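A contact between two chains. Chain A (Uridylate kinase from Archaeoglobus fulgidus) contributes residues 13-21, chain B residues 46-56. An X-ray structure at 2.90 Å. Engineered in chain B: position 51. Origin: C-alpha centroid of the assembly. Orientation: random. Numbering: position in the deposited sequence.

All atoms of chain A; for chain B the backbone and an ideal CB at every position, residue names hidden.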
ATOM      1  N   SER A  13       8.404 -10.861   0.592  1.00133.32           N
ATOM      2  CA  SER A  13       7.923  -9.487   0.861  1.00137.04           C
ATOM      3  C   SER A  13       7.131  -9.302   2.171  1.00129.02           C
ATOM      4  O   SER A  13       5.902  -9.416   2.195  1.00125.57           O
ATOM      5  CB  SER A  13       7.140  -8.913  -0.335  1.00139.77           C
ATOM      6  OG  SER A  13       7.991  -8.194  -1.215  1.00124.77           O
ATOM      7  N   ASN A  14       7.869  -9.010   3.242  1.00116.52           N
ATOM      8  CA  ASN A  14       7.334  -8.571   4.551  1.00127.67           C
ATOM      9  C   ASN A  14       6.165  -9.341   5.223  1.00118.97           C
ATOM     10  O   ASN A  14       5.320  -8.742   5.896  1.00118.84           O
ATOM     11  CB  ASN A  14       7.128  -7.031   4.601  1.00132.54           C
ATOM     12  CG  ASN A  14       6.338  -6.479   3.406  1.00137.54           C
ATOM     13  OD1 ASN A  14       5.165  -6.800   3.215  1.00129.65           O
ATOM     14  ND2 ASN A  14       6.985  -5.629   2.610  1.00111.54           N
ATOM     15  N   GLU A  15       6.145 -10.662   5.064  1.00 99.99           N
ATOM     16  CA  GLU A  15       5.215 -11.514   5.806  1.00 93.59           C
ATOM     17  C   GLU A  15       5.932 -12.139   7.001  1.00 96.07           C
ATOM     18  O   GLU A  15       6.831 -12.962   6.828  1.00 95.40           O
ATOM     19  CB  GLU A  15       4.666 -12.627   4.923  1.00 98.85           C
ATOM     20  CG  GLU A  15       4.734 -12.349   3.429  1.00141.92           C
ATOM     21  CD  GLU A  15       6.076 -12.723   2.790  1.00169.15           C
ATOM     22  OE1 GLU A  15       7.037 -13.071   3.511  1.00155.48           O
ATOM     23  OE2 GLU A  15       6.162 -12.663   1.547  1.00191.92           O
ATOM     24  N   SER A  16       5.508 -11.762   8.207  1.00 94.91           N
ATOM     25  CA  SER A  16       6.224 -12.071   9.450  1.00 87.87           C
ATOM     26  C   SER A  16       6.574 -13.541   9.636  1.00 86.70           C
ATOM     27  O   SER A  16       7.693 -13.867  10.018  1.00 86.11           O
ATOM     28  CB  SER A  16       5.430 -11.570  10.661  1.00 96.32           C
ATOM     29  OG  SER A  16       6.190 -11.666  11.857  1.00109.08           O
ATOM     30  N   GLU A  17       5.619 -14.423   9.363  1.00 98.78           N
ATOM     31  CA  GLU A  17       5.827 -15.869   9.555  1.00108.22           C
ATOM     32  C   GLU A  17       6.726 -16.519   8.491  1.00101.10           C
ATOM     33  O   GLU A  17       7.558 -17.362   8.817  1.00 85.34           O
ATOM     34  CB  GLU A  17       4.487 -16.619   9.687  1.00112.42           C
ATOM     35  CG  GLU A  17       3.624 -16.691   8.410  1.00148.51           C
ATOM     36  CD  GLU A  17       3.044 -15.344   7.982  1.00177.49           C
ATOM     37  OE1 GLU A  17       2.617 -14.569   8.864  1.00199.25           O
ATOM     38  OE2 GLU A  17       3.014 -15.062   6.763  1.00156.85           O
ATOM     39  N   LYS A  18       6.566 -16.116   7.230  1.00 93.04           N
ATOM     40  CA  LYS A  18       7.382 -16.659   6.150  1.00 94.39           C
ATOM     41  C   LYS A  18       8.842 -16.247   6.327  1.00 99.52           C
ATOM     42  O   LYS A  18       9.745 -17.050   6.124  1.00 94.87           O
ATOM     43  CB  LYS A  18       6.866 -16.208   4.779  1.00 96.18           C
ATOM     44  CG  LYS A  18       7.312 -17.125   3.644  1.00103.42           C
ATOM     45  CD  LYS A  18       7.065 -16.533   2.266  1.00114.36           C
ATOM     46  CE  LYS A  18       7.167 -17.619   1.181  1.00134.89           C
ATOM     47  NZ  LYS A  18       7.354 -17.092  -0.215  1.00 99.71           N
ATOM     48  N   ILE A  19       9.056 -14.991   6.716  1.00101.26           N
ATOM     49  CA  ILE A  19      10.386 -14.486   7.042  1.00 85.66           C
ATOM     50  C   ILE A  19      10.989 -15.249   8.227  1.00 85.99           C
ATOM     51  O   ILE A  19      12.178 -15.580   8.235  1.00 79.10           O
ATOM     52  CB  ILE A  19      10.364 -12.969   7.316  1.00 76.05           C
ATOM     53  CG1 ILE A  19      10.170 -12.213   5.998  1.00 85.47           C
ATOM     54  CG2 ILE A  19      11.652 -12.539   8.012  1.00 72.10           C
ATOM     55  CD1 ILE A  19      10.193 -10.700   6.102  1.00 58.00           C
ATOM     56  N   ARG A  20      10.164 -15.562   9.216  1.00 78.94           N
ATOM     57  CA  ARG A  20      10.642 -16.368  10.315  1.00 89.00           C
ATOM     58  C   ARG A  20      11.079 -17.735   9.769  1.00 87.31           C
ATOM     59  O   ARG A  20      12.118 -18.262  10.164  1.00 86.76           O
ATOM     60  CB  ARG A  20       9.585 -16.492  11.419  1.00 79.33           C
ATOM     61  CG  ARG A  20      10.186 -16.672  12.815  1.00 85.00           C
ATOM     62  CD  ARG A  20       9.125 -16.922  13.862  1.00 99.25           C
ATOM     63  NE  ARG A  20       7.991 -16.011  13.719  1.00128.58           N
ATOM     64  CZ  ARG A  20       7.896 -14.824  14.311  1.00125.09           C
ATOM     65  NH1 ARG A  20       8.874 -14.397  15.099  1.00102.28           N
ATOM     66  NH2 ARG A  20       6.822 -14.064  14.114  1.00122.22           N
ATOM     67  N   GLU A  21      10.306 -18.267   8.821  1.00 93.21           N
ATOM     68  CA  GLU A  21      10.572 -19.572   8.210  1.00 95.63           C
ATOM     69  C   GLU A  21      11.918 -19.586   7.481  1.00 86.25           C
ATOM     70  O   GLU A  21      12.729 -20.489   7.669  1.00 93.02           O
ATOM     71  CB  GLU A  21       9.435 -19.933   7.249  1.00 96.97           C
ATOM     72  CG  GLU A  21       9.194 -21.423   7.050  1.00127.65           C
ATOM     73  CD  GLU A  21       8.206 -21.730   5.911  1.00127.23           C
ATOM     74  OE1 GLU A  21       8.088 -20.916   4.963  1.00137.64           O
ATOM     75  OE2 GLU A  21       7.555 -22.800   5.963  1.00142.27           O
TER
ATOM     76  N   UNK B  46       5.976   2.346   9.882  1.00 76.11           N
ATOM     77  CA  UNK B  46       5.041   1.713  10.829  1.00 82.79           C
ATOM     78  C   UNK B  46       4.987   0.222  10.555  1.00 80.85           C
ATOM     79  O   UNK B  46       5.171  -0.610  11.452  1.00 74.11           O
ATOM     80  CB  UNK B  46       3.643   2.326  10.725  1.00 82.79           C
ATOM     81  N   UNK B  47       4.774  -0.077   9.281  1.00 80.94           N
ATOM     82  CA  UNK B  47       4.718  -1.421   8.735  1.00 84.84           C
ATOM     83  C   UNK B  47       5.975  -2.219   9.076  1.00 81.71           C
ATOM     84  O   UNK B  47       5.893  -3.301   9.651  1.00 86.35           O
ATOM     85  CB  UNK B  47       4.526  -1.364   7.218  1.00 84.84           C
ATOM     86  N   UNK B  48       7.137  -1.662   8.740  1.00 76.31           N
ATOM     87  CA  UNK B  48       8.400  -2.381   8.885  1.00 71.77           C
ATOM     88  C   UNK B  48       8.848  -2.606  10.313  1.00 71.13           C
ATOM     89  O   UNK B  48       9.304  -3.712  10.638  1.00 63.10           O
ATOM     90  CB  UNK B  48       9.501  -1.622   8.142  1.00 71.77           C
ATOM     91  N   UNK B  49       8.730  -1.566  11.143  1.00 62.25           N
ATOM     92  CA  UNK B  49       8.948  -1.692  12.577  1.00 61.66           C
ATOM     93  C   UNK B  49       7.999  -2.745  13.172  1.00 74.07           C
ATOM     94  O   UNK B  49       8.441  -3.653  13.881  1.00 68.67           O
ATOM     95  CB  UNK B  49       8.751  -0.340  13.266  1.00 61.66           C
ATOM     96  N   UNK B  50       6.707  -2.631  12.856  1.00 75.50           N
ATOM     97  CA  UNK B  50       5.708  -3.619  13.268  1.00 82.33           C
ATOM     98  C   UNK B  50       6.238  -5.035  13.012  1.00 80.87           C
ATOM     99  O   UNK B  50       6.384  -5.830  13.941  1.00 68.27           O
ATOM    100  CB  UNK B  50       4.390  -3.397  12.524  1.00 82.33           C
ATOM    101  N   UNK B  51       6.551  -5.323  11.749  1.00 78.43           N
ATOM    102  CA  UNK B  51       7.143  -6.604  11.361  1.00 80.36           C
ATOM    103  C   UNK B  51       8.478  -6.884  12.057  1.00 74.46           C
ATOM    104  O   UNK B  51       8.751  -8.013  12.423  1.00 61.58           O
ATOM    105  CB  UNK B  51       7.343  -6.639   9.845  1.00 80.36           C
ATOM    106  N   UNK B  52       9.306  -5.861  12.235  1.00 71.74           N
ATOM    107  CA  UNK B  52      10.618  -6.074  12.819  1.00 73.36           C
ATOM    108  C   UNK B  52      10.503  -6.409  14.306  1.00 75.45           C
ATOM    109  O   UNK B  52      11.233  -7.263  14.807  1.00 77.67           O
ATOM    110  CB  UNK B  52      11.496  -4.838  12.617  1.00 73.36           C
ATOM    111  N   UNK B  53       9.573  -5.749  14.996  1.00 68.67           N
ATOM    112  CA  UNK B  53       9.246  -6.069  16.386  1.00 68.73           C
ATOM    113  C   UNK B  53       8.728  -7.490  16.483  1.00 80.01           C
ATOM    114  O   UNK B  53       9.185  -8.257  17.330  1.00 88.18           O
ATOM    115  CB  UNK B  53       8.214  -5.088  16.945  1.00 68.73           C
ATOM    116  N   UNK B  54       7.778  -7.826  15.605  1.00 70.58           N
ATOM    117  CA  UNK B  54       7.188  -9.174  15.520  1.00 86.76           C
ATOM    118  C   UNK B  54       8.236 -10.278  15.387  1.00 83.64           C
ATOM    119  O   UNK B  54       8.022 -11.401  15.836  1.00 88.61           O
ATOM    120  CB  UNK B  54       6.228  -9.246  14.331  1.00 86.76           C
ATOM    121  N   UNK B  55       9.367  -9.945  14.771  1.00 84.18           N
ATOM    122  CA  UNK B  55      10.446 -10.897  14.553  1.00 79.34           C
ATOM    123  C   UNK B  55      11.469 -10.847  15.675  1.00 82.32           C
ATOM    124  O   UNK B  55      12.418 -11.628  15.684  1.00 84.01           O
ATOM    125  CB  UNK B  55      11.128 -10.627  13.211  1.00 79.34           C
ATOM    126  N   UNK B  56      11.270  -9.930  16.617  1.00 85.80           N
ATOM    127  CA  UNK B  56      12.102  -9.854  17.811  1.00 94.01           C
ATOM    128  C   UNK B  56      13.316  -8.953  17.694  1.00 92.27           C
ATOM    129  O   UNK B  56      14.401  -9.308  18.153  1.00 92.54           O
ATOM    130  CB  UNK B  56      12.571 -11.261  18.186  1.00 94.01           C
TER

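Chain B runs as a helix through 54, its axis at 50° to the chain A helix that begins at Ser A16, with 10.3 Å between the axes at closest approach.

Position 46 has no chain A atom near its CB; almost any helix-compatible residue would serve, and Arg B46 makes no contact here. At position 47 the CB points sideways and nothing lies within 5.5 Å, so only a long side chain could approach Asn A14. Glu B47 does so loosely, its OE1 4.0 Å from Asn A14 OD1.

Position 48 also points sideways, but Asn A14 presents ND2 as a donor. From the ideal CB of 48 to Asn A14 ND2 is about 7.3 Å, beyond hydrogen-bonding reach of Gln or Glu; a long, rigid side chain with a hydroxyl at its tip, such as Tyr, suits best. The residue is Tyr B48, whose ring carries the hydroxyl far enough for Asn A14 ND2 to donate a hydrogen bond to Tyr B48 OH at 3.1 Å.

Positions 49 and 50 are out of reach and set no demand; they hold Ile B49 and Lys B50.

Position 51 faces chain A directly. Its CA lies 5.9 Å from the CA of Ser A16, and its ideal CB is 4.9 Å from Asn A14 O. A small residue fits most simply, whether Ala, Ser or Cys. Ser B51, an engineered substitution, places OG 3.7 Å from Asn A14 O, a contact without a hydrogen bond.

Position 52 points away and 53 is out of reach; Ala B52 and Arg B53 leave chain A untouched.

At position 54 the CB points toward chain A, 3.5 Å from Ser A16 OG, with Arg A20 NH2 4.9 Å off. Polar or acidic residues such as Ser, Asn, Asp or Glu look plausible. Glu B54 brings OE1 to 3.3 Å from Ser A16 CB, but its backbone meets the arginine. Arg A20 NH1 donates to Glu B54 O at 3.2 Å. A weak second bond runs from Arg A20 NH2 to Glu B54 O at 3.4 Å. These bonds do not specify the side chain.

Position 55 has a sideways CB, yet Ile A19 offers an apolar partner beyond it; Leu, Ile or Met could reach. Leu B55 sets CD1 3.8 Å from Ile A19 CG2, while its CD2 lies over one face of the Arg A20 guanidinium and 3.3 Å from Ser A16 O.

Position 56 has phi 91° and closes a Schellman motif. A CB would jam against the preceding carbonyl oxygen, so the backbone alone calls for glycine: Gly B56.

Chain B 46-56: REYIKSARELG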
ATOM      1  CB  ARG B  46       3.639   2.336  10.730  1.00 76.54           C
ATOM      2  CG  ARG B  46       3.542   3.727  11.361  1.00111.59           C
ATOM      3  CD  ARG B  46       2.145   4.335  11.253  1.00 79.27           C
ATOM      4  NE  ARG B  46       2.151   5.772  11.553  1.00106.28           N
ATOM      5  CZ  ARG B  46       1.868   6.731  10.670  1.00104.51           C
ATOM      6  NH1 ARG B  46       1.542   6.423   9.421  1.00 93.99           N
ATOM      7  NH2 ARG B  46       1.897   8.003  11.042  1.00113.24           N
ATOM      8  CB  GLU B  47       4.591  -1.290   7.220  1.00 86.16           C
ATOM      9  CG  GLU B  47       4.025  -2.466   6.482  1.00 98.82           C
ATOM     10  CD  GLU B  47       3.859  -2.167   4.993  1.00121.74           C
ATOM     11  OE1 GLU B  47       3.996  -3.103   4.174  1.00164.49           O
ATOM     12  OE2 GLU B  47       3.602  -0.993   4.643  1.00138.88           O
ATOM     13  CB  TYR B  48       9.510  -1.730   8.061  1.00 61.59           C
ATOM     14  CG  TYR B  48       9.529  -2.276   6.655  1.00 74.68           C
ATOM     15  CD1 TYR B  48       8.671  -1.769   5.686  1.00 67.86           C
ATOM     16  CD2 TYR B  48      10.369  -3.335   6.304  1.00 72.93           C
ATOM     17  CE1 TYR B  48       8.661  -2.273   4.393  1.00 77.12           C
ATOM     18  CE2 TYR B  48      10.366  -3.855   5.004  1.00 78.12           C
ATOM     19  CZ  TYR B  48       9.499  -3.311   4.059  1.00 66.55           C
ATOM     20  OH  TYR B  48       9.454  -3.783   2.771  1.00 64.56           O
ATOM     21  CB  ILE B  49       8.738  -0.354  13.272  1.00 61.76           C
ATOM     22  CG1 ILE B  49       9.708   0.683  12.696  1.00 67.38           C
ATOM     23  CG2 ILE B  49       8.913  -0.500  14.795  1.00 86.79           C
ATOM     24  CD1 ILE B  49       9.296   2.131  12.942  1.00 64.09           C
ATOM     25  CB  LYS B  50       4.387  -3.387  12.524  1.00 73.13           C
ATOM     26  CG  LYS B  50       3.180  -4.108  13.109  1.00 94.97           C
ATOM     27  CD  LYS B  50       2.076  -4.257  12.070  1.00 95.70           C
ATOM     28  CE  LYS B  50       0.807  -4.856  12.665  1.00118.98           C
ATOM     29  NZ  LYS B  50      -0.170  -5.248  11.608  1.00114.67           N
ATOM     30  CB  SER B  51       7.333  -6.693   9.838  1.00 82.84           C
ATOM     31  OG  SER B  51       6.187  -7.213   9.181  1.00 94.14           O
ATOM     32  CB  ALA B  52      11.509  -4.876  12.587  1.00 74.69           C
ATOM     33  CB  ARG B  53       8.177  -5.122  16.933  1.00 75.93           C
ATOM     34  CG  ARG B  53       8.707  -3.942  17.704  1.00 91.89           C
ATOM     35  CD  ARG B  53       7.587  -3.001  18.036  1.00105.32           C
ATOM     36  NE  ARG B  53       8.082  -1.651  18.284  1.00131.86           N
ATOM     37  CZ  ARG B  53       7.352  -0.552  18.122  1.00148.72           C
ATOM     38  NH1 ARG B  53       6.094  -0.643  17.701  1.00137.21           N
ATOM     39  NH2 ARG B  53       7.882   0.640  18.373  1.00159.15           N
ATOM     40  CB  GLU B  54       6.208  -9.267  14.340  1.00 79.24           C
ATOM     41  CG  GLU B  54       4.803  -8.731  14.626  1.00105.84           C
ATOM     42  CD  GLU B  54       4.024  -8.357  13.359  1.00111.68           C
ATOM     43  OE1 GLU B  54       4.134  -9.071  12.337  1.00112.61           O
ATOM     44  OE2 GLU B  54       3.288  -7.344  13.386  1.00128.34           O
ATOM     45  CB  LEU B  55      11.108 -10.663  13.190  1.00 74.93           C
ATOM     46  CG  LEU B  55      10.168 -10.930  12.007  1.00 72.30           C
ATOM     47  CD1 LEU B  55      10.565 -10.193  10.734  1.00 75.65           C
ATOM     48  CD2 LEU B  55      10.032 -12.415  11.768  1.00 70.33           C
TER
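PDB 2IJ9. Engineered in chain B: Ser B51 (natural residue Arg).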